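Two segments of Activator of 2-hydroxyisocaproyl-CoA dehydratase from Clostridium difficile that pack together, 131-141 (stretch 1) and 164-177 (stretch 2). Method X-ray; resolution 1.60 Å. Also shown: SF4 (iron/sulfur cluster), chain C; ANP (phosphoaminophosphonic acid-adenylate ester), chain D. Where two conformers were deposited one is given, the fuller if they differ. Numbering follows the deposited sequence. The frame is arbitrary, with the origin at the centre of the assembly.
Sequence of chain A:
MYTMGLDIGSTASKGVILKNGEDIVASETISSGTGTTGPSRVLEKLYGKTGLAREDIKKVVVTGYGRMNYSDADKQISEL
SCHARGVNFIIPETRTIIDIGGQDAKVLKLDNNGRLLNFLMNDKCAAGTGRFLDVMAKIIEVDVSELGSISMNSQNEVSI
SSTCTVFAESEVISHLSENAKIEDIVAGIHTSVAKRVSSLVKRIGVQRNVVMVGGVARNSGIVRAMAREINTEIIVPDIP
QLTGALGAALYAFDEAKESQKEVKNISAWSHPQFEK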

# COMPACT_ATOMS: atom_id res chain seq x y z
N ARG A 131 -0.78 9.71 3.56
CA ARG A 131 0.03 9.34 2.41
C ARG A 131 -0.84 9.07 1.20
O ARG A 131 -0.52 9.47 0.09
CB ARG A 131 0.85 8.10 2.72
CG ARG A 131 1.85 7.77 1.63
CD ARG A 131 2.75 8.96 1.35
NE ARG A 131 3.81 8.61 0.42
CZ ARG A 131 5.01 8.18 0.79
NH1 ARG A 131 5.32 8.06 2.07
NH2 ARG A 131 5.90 7.87 -0.13
N PHE A 132 -1.94 8.35 1.42
CA PHE A 132 -2.89 8.04 0.34
C PHE A 132 -3.39 9.36 -0.28
O PHE A 132 -3.41 9.53 -1.49
CB PHE A 132 -4.04 7.20 0.90
CG PHE A 132 -5.13 6.83 -0.10
CD1 PHE A 132 -5.09 5.61 -0.76
CD2 PHE A 132 -6.23 7.67 -0.32
CE1 PHE A 132 -6.10 5.23 -1.64
CE2 PHE A 132 -7.23 7.31 -1.20
CZ PHE A 132 -7.17 6.08 -1.87
N LEU A 133 -3.76 10.31 0.57
CA LEU A 133 -4.30 11.58 0.09
C LEU A 133 -3.21 12.37 -0.62
O LEU A 133 -3.47 13.00 -1.63
CB LEU A 133 -4.89 12.39 1.25
CG LEU A 133 -6.11 11.68 1.84
CD1 LEU A 133 -6.47 12.25 3.23
CD2 LEU A 133 -7.32 11.84 0.91
N ASP A 134 -1.99 12.34 -0.09
CA ASP A 134 -0.92 13.12 -0.69
C ASP A 134 -0.63 12.56 -2.09
O ASP A 134 -0.43 13.31 -3.04
CB ASP A 134 0.35 13.09 0.18
CG ASP A 134 0.13 13.71 1.57
OD1 ASP A 134 -0.86 14.45 1.77
OD2 ASP A 134 0.96 13.44 2.47
N VAL A 135 -0.65 11.23 -2.20
CA VAL A 135 -0.44 10.57 -3.49
C VAL A 135 -1.53 10.95 -4.50
O VAL A 135 -1.24 11.27 -5.65
CB VAL A 135 -0.40 9.03 -3.33
CG1 VAL A 135 -0.58 8.35 -4.66
CG2 VAL A 135 0.94 8.60 -2.70
N MET A 136 -2.80 10.93 -4.07
CA MET A 136 -3.89 11.25 -4.97
C MET A 136 -3.92 12.74 -5.34
O MET A 136 -4.24 13.08 -6.47
CB MET A 136 -5.22 10.90 -4.33
CG MET A 136 -5.36 9.42 -4.03
SD MET A 136 -5.14 8.41 -5.52
CE MET A 136 -4.75 6.86 -4.71
N ALA A 137 -3.60 13.61 -4.38
CA ALA A 137 -3.61 15.05 -4.65
C ALA A 137 -2.63 15.38 -5.77
O ALA A 137 -2.91 16.22 -6.63
CB ALA A 137 -3.26 15.83 -3.37
N LYS A 138 -1.48 14.71 -5.75
CA LYS A 138 -0.45 14.91 -6.76
C LYS A 138 -0.96 14.50 -8.14
O LYS A 138 -0.74 15.19 -9.13
CB LYS A 138 0.81 14.12 -6.40
CG LYS A 138 1.99 14.33 -7.33
CD LYS A 138 3.17 13.47 -6.86
CE LYS A 138 4.44 13.76 -7.67
NZ LYS A 138 5.60 12.93 -7.20
N ILE A 139 -1.68 13.38 -8.20
CA ILE A 139 -2.15 12.86 -9.47
C ILE A 139 -3.24 13.72 -10.09
O ILE A 139 -3.27 13.92 -11.31
CB ILE A 139 -2.69 11.44 -9.31
CG1 ILE A 139 -1.59 10.55 -8.75
CG2 ILE A 139 -3.17 10.89 -10.65
CD1 ILE A 139 -2.10 9.25 -8.23
N ILE A 140 -4.16 14.22 -9.26
CA ILE A 140 -5.25 15.04 -9.77
C ILE A 140 -4.84 16.51 -9.84
O ILE A 140 -5.59 17.35 -10.31
CB ILE A 140 -6.52 14.87 -8.92
CG1 ILE A 140 -6.30 15.40 -7.51
CG2 ILE A 140 -6.94 13.39 -8.88
CD1 ILE A 140 -7.57 15.39 -6.68
N GLU A 141 -3.61 16.79 -9.40
CA GLU A 141 -3.01 18.12 -9.48
C GLU A 141 -3.79 19.20 -8.74
O GLU A 141 -4.08 20.26 -9.29
CB GLU A 141 -2.76 18.49 -10.94
CG GLU A 141 -1.88 17.47 -11.64
CD GLU A 141 -1.55 17.82 -13.07
OE1 GLU A 141 -2.23 18.71 -13.63
OE2 GLU A 141 -0.62 17.21 -13.63
N CYS A 164 -6.16 -0.65 -2.07
CA CYS A 164 -4.72 -0.40 -2.09
C CYS A 164 -4.44 0.96 -2.72
O CYS A 164 -5.04 1.32 -3.74
CB CYS A 164 -4.05 -1.50 -2.90
SG CYS A 164 -2.31 -1.23 -3.34
N THR A 165 -3.53 1.73 -2.13
CA THR A 165 -3.14 3.02 -2.69
C THR A 165 -2.68 2.90 -4.15
O THR A 165 -3.06 3.73 -5.00
CB THR A 165 -1.97 3.63 -1.89
OG1 THR A 165 -2.33 3.73 -0.50
CG2 THR A 165 -1.60 5.00 -2.43
N VAL A 166 -1.88 1.89 -4.45
CA VAL A 166 -1.29 1.74 -5.78
C VAL A 166 -2.37 1.43 -6.80
O VAL A 166 -2.44 2.06 -7.84
CB VAL A 166 -0.21 0.65 -5.80
CG1 VAL A 166 0.38 0.55 -7.19
CG2 VAL A 166 0.85 1.00 -4.75
N PHE A 167 -3.21 0.44 -6.50
CA PHE A 167 -4.30 0.10 -7.42
C PHE A 167 -5.33 1.23 -7.52
O PHE A 167 -5.89 1.47 -8.59
CB PHE A 167 -4.97 -1.21 -7.01
CG PHE A 167 -4.08 -2.42 -7.12
CD1 PHE A 167 -3.19 -2.56 -8.19
CD2 PHE A 167 -4.13 -3.42 -6.17
CE1 PHE A 167 -2.37 -3.67 -8.29
CE2 PHE A 167 -3.30 -4.54 -6.26
CZ PHE A 167 -2.42 -4.67 -7.33
N ALA A 168 -5.58 1.93 -6.42
CA ALA A 168 -6.55 3.03 -6.43
C ALA A 168 -6.03 4.16 -7.31
O ALA A 168 -6.80 4.82 -8.00
CB ALA A 168 -6.80 3.53 -5.00
N GLU A 169 -4.72 4.39 -7.27
CA GLU A 169 -4.14 5.43 -8.12
C GLU A 169 -4.43 5.16 -9.60
O GLU A 169 -4.76 6.08 -10.36
CB GLU A 169 -2.62 5.50 -7.91
CG GLU A 169 -1.92 6.34 -8.95
CD GLU A 169 -0.48 6.65 -8.59
OE1 GLU A 169 0.06 6.01 -7.67
OE2 GLU A 169 0.12 7.54 -9.23
N SER A 170 -4.31 3.91 -10.03
CA SER A 170 -4.67 3.58 -11.41
C SER A 170 -6.14 3.87 -11.72
O SER A 170 -6.47 4.32 -12.82
CB SER A 170 -4.36 2.12 -11.70
OG SER A 170 -2.96 1.92 -11.68
N GLU A 171 -7.03 3.61 -10.77
CA GLU A 171 -8.45 3.92 -11.00
C GLU A 171 -8.67 5.42 -11.14
O GLU A 171 -9.46 5.84 -11.96
CB GLU A 171 -9.37 3.39 -9.89
CG GLU A 171 -9.38 1.87 -9.83
CD GLU A 171 -10.36 1.32 -8.80
OE1 GLU A 171 -11.57 1.63 -8.89
OE2 GLU A 171 -9.91 0.58 -7.91
N VAL A 172 -7.97 6.20 -10.33
CA VAL A 172 -8.11 7.66 -10.35
C VAL A 172 -7.57 8.21 -11.67
O VAL A 172 -8.17 9.08 -12.28
CB VAL A 172 -7.41 8.31 -9.13
CG1 VAL A 172 -7.28 9.81 -9.29
CG2 VAL A 172 -8.18 7.99 -7.85
N ILE A 173 -6.44 7.68 -12.11
CA ILE A 173 -5.92 8.04 -13.43
C ILE A 173 -6.95 7.75 -14.52
O ILE A 173 -7.15 8.56 -15.42
CB ILE A 173 -4.60 7.31 -13.72
CG1 ILE A 173 -3.52 7.87 -12.81
CG2 ILE A 173 -4.19 7.45 -15.20
CD1 ILE A 173 -2.20 7.12 -12.87
N SER A 174 -7.63 6.62 -14.42
CA SER A 174 -8.64 6.26 -15.41
C SER A 174 -9.83 7.21 -15.36
O SER A 174 -10.39 7.57 -16.40
CB SER A 174 -9.11 4.83 -15.22
OG SER A 174 -8.07 3.94 -15.58
N HIS A 175 -10.22 7.59 -14.15
CA HIS A 175 -11.31 8.53 -13.99
C HIS A 175 -10.96 9.88 -14.61
O HIS A 175 -11.80 10.52 -15.23
CB HIS A 175 -11.67 8.71 -12.52
CG HIS A 175 -12.43 7.56 -11.93
ND1 HIS A 175 -13.59 7.06 -12.49
CD2 HIS A 175 -12.24 6.87 -10.78
CE1 HIS A 175 -14.06 6.09 -11.73
NE2 HIS A 175 -13.25 5.95 -10.69
N LEU A 176 -9.72 10.32 -14.43
CA LEU A 176 -9.29 11.60 -14.98
C LEU A 176 -9.30 11.54 -16.51
O LEU A 176 -9.73 12.48 -17.18
CB LEU A 176 -7.91 11.99 -14.47
CG LEU A 176 -7.71 12.28 -12.98
CD1 LEU A 176 -6.24 12.22 -12.60
CD2 LEU A 176 -8.29 13.63 -12.58
N SER A 177 -8.85 10.42 -17.07
CA SER A 177 -8.85 10.29 -18.53
C SER A 177 -10.28 10.19 -19.06
O SER A 177 -10.58 10.62 -20.18
CB SER A 177 -8.02 9.07 -18.97
OG SER A 177 -8.73 7.87 -18.76
FE1 SF4 C . -1.37 -1.13 -1.19
FE2 SF4 C . 0.66 -0.61 0.41
FE3 SF4 C . -0.39 -3.11 0.15
FE4 SF4 C . -1.68 -1.03 1.51
S1 SF4 C . 0.22 -2.06 1.99
S2 SF4 C . -2.52 -2.45 0.06
S3 SF4 C . -1.17 0.67 0.15
S4 SF4 C . 0.72 -1.98 -1.35
PG ANP D . 2.24 10.11 11.82
O1G ANP D . 3.64 9.67 12.23
O2G ANP D . 1.45 10.53 13.04
O3G ANP D . 1.54 9.12 10.99
PB ANP D . 2.40 13.08 11.23
O1B ANP D . 3.59 13.85 10.74
O2B ANP D . 2.00 13.29 12.69
N3B ANP D . 2.60 11.42 10.77
PA ANP D . 0.18 14.85 10.59
O1A ANP D . 1.07 16.04 10.78
O2A ANP D . -0.84 14.46 11.63
O3A ANP D . 1.11 13.55 10.34
O5' ANP D . -0.59 14.90 9.18
C5' ANP D . 0.15 14.93 7.96
C4' ANP D . -0.83 15.14 6.80
O4' ANP D . -1.98 15.93 7.01
C3' ANP D . -0.48 15.00 5.33
O3' ANP D . -0.17 13.64 5.00
C2' ANP D . -1.73 15.56 4.64
O2' ANP D . -2.52 14.54 4.01
C1' ANP D . -2.56 16.23 5.74
N9 ANP D . -2.59 17.70 5.65
C8 ANP D . -1.59 18.55 5.98
N7 ANP D . -1.98 19.84 5.83
C5 ANP D . -3.27 19.80 5.40
C6 ANP D . -4.29 20.78 5.06
N6 ANP D . -3.99 22.10 5.12
N1 ANP D . -5.51 20.33 4.67
C2 ANP D . -5.81 19.02 4.60
N3 ANP D . -4.92 18.06 4.89
C4 ANP D . -3.67 18.39 5.30

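The helix that enters stretch 1 from earlier in the chain and the helix 165-177 run in nearly the same direction, with an angle of 24° between them and axes 10.3 Å apart at closest approach. The two stretches bury 512 Å² in total, and no hydrogen bond crosses between them; the fit is one of shape. The backbones draw apart along the contact: the CA atoms of Phe-132 and Thr-165 are 5.9 Å apart, those of Ile-140 and Leu-176 7.4 Å. The small side chain of Ala-168 lies near the close end, larger aliphatic ones near the wide end.

The clearest bump is Met-136, a knob in the hollow formed by Thr-165, Ala-168, Glu-169 and Val-172. Its CA-to-CB bond points sideways, but chi1 and chi2, both m, bring the tip inward: CE lies 3.6 Å from Thr-165 O and 3.9 Å from Ala-168 CB, while SD meets Val-172 CG2 at 3.9 Å. CE thus rests against backbone as well as side chains.

Before it, Phe-132 also starts sideways and swings its ring nearer. Thr-165 OG1 sits at the ring edge, 3.3 Å from Phe-132 CD1, and Ala-168 CB is 3.8 Å from Phe-132 CE1. The same Thr-165 OG1 lies 3.3 Å from S3 of the SF4 cluster, whose FE1 is bound by Cys-164 SG at 2.3 Å, so this end of the contact lies beside the cluster.

Ile-139 points toward the partner helix and fills the next gap. Its CG2 is 3.7 Å from Ile-173 CG1 and 3.9 Å from Leu-176 CD1; its CD1 reaches back to within 3.0 Å of Glu-169 OE2, a tight apolar-to-carboxylate approach. Ile-140 closes the wide end: although its side-chain end leads away, its CG2 branch packs 3.6 Å from Val-172 CG1 and 3.9 Å from Leu-176 CD2.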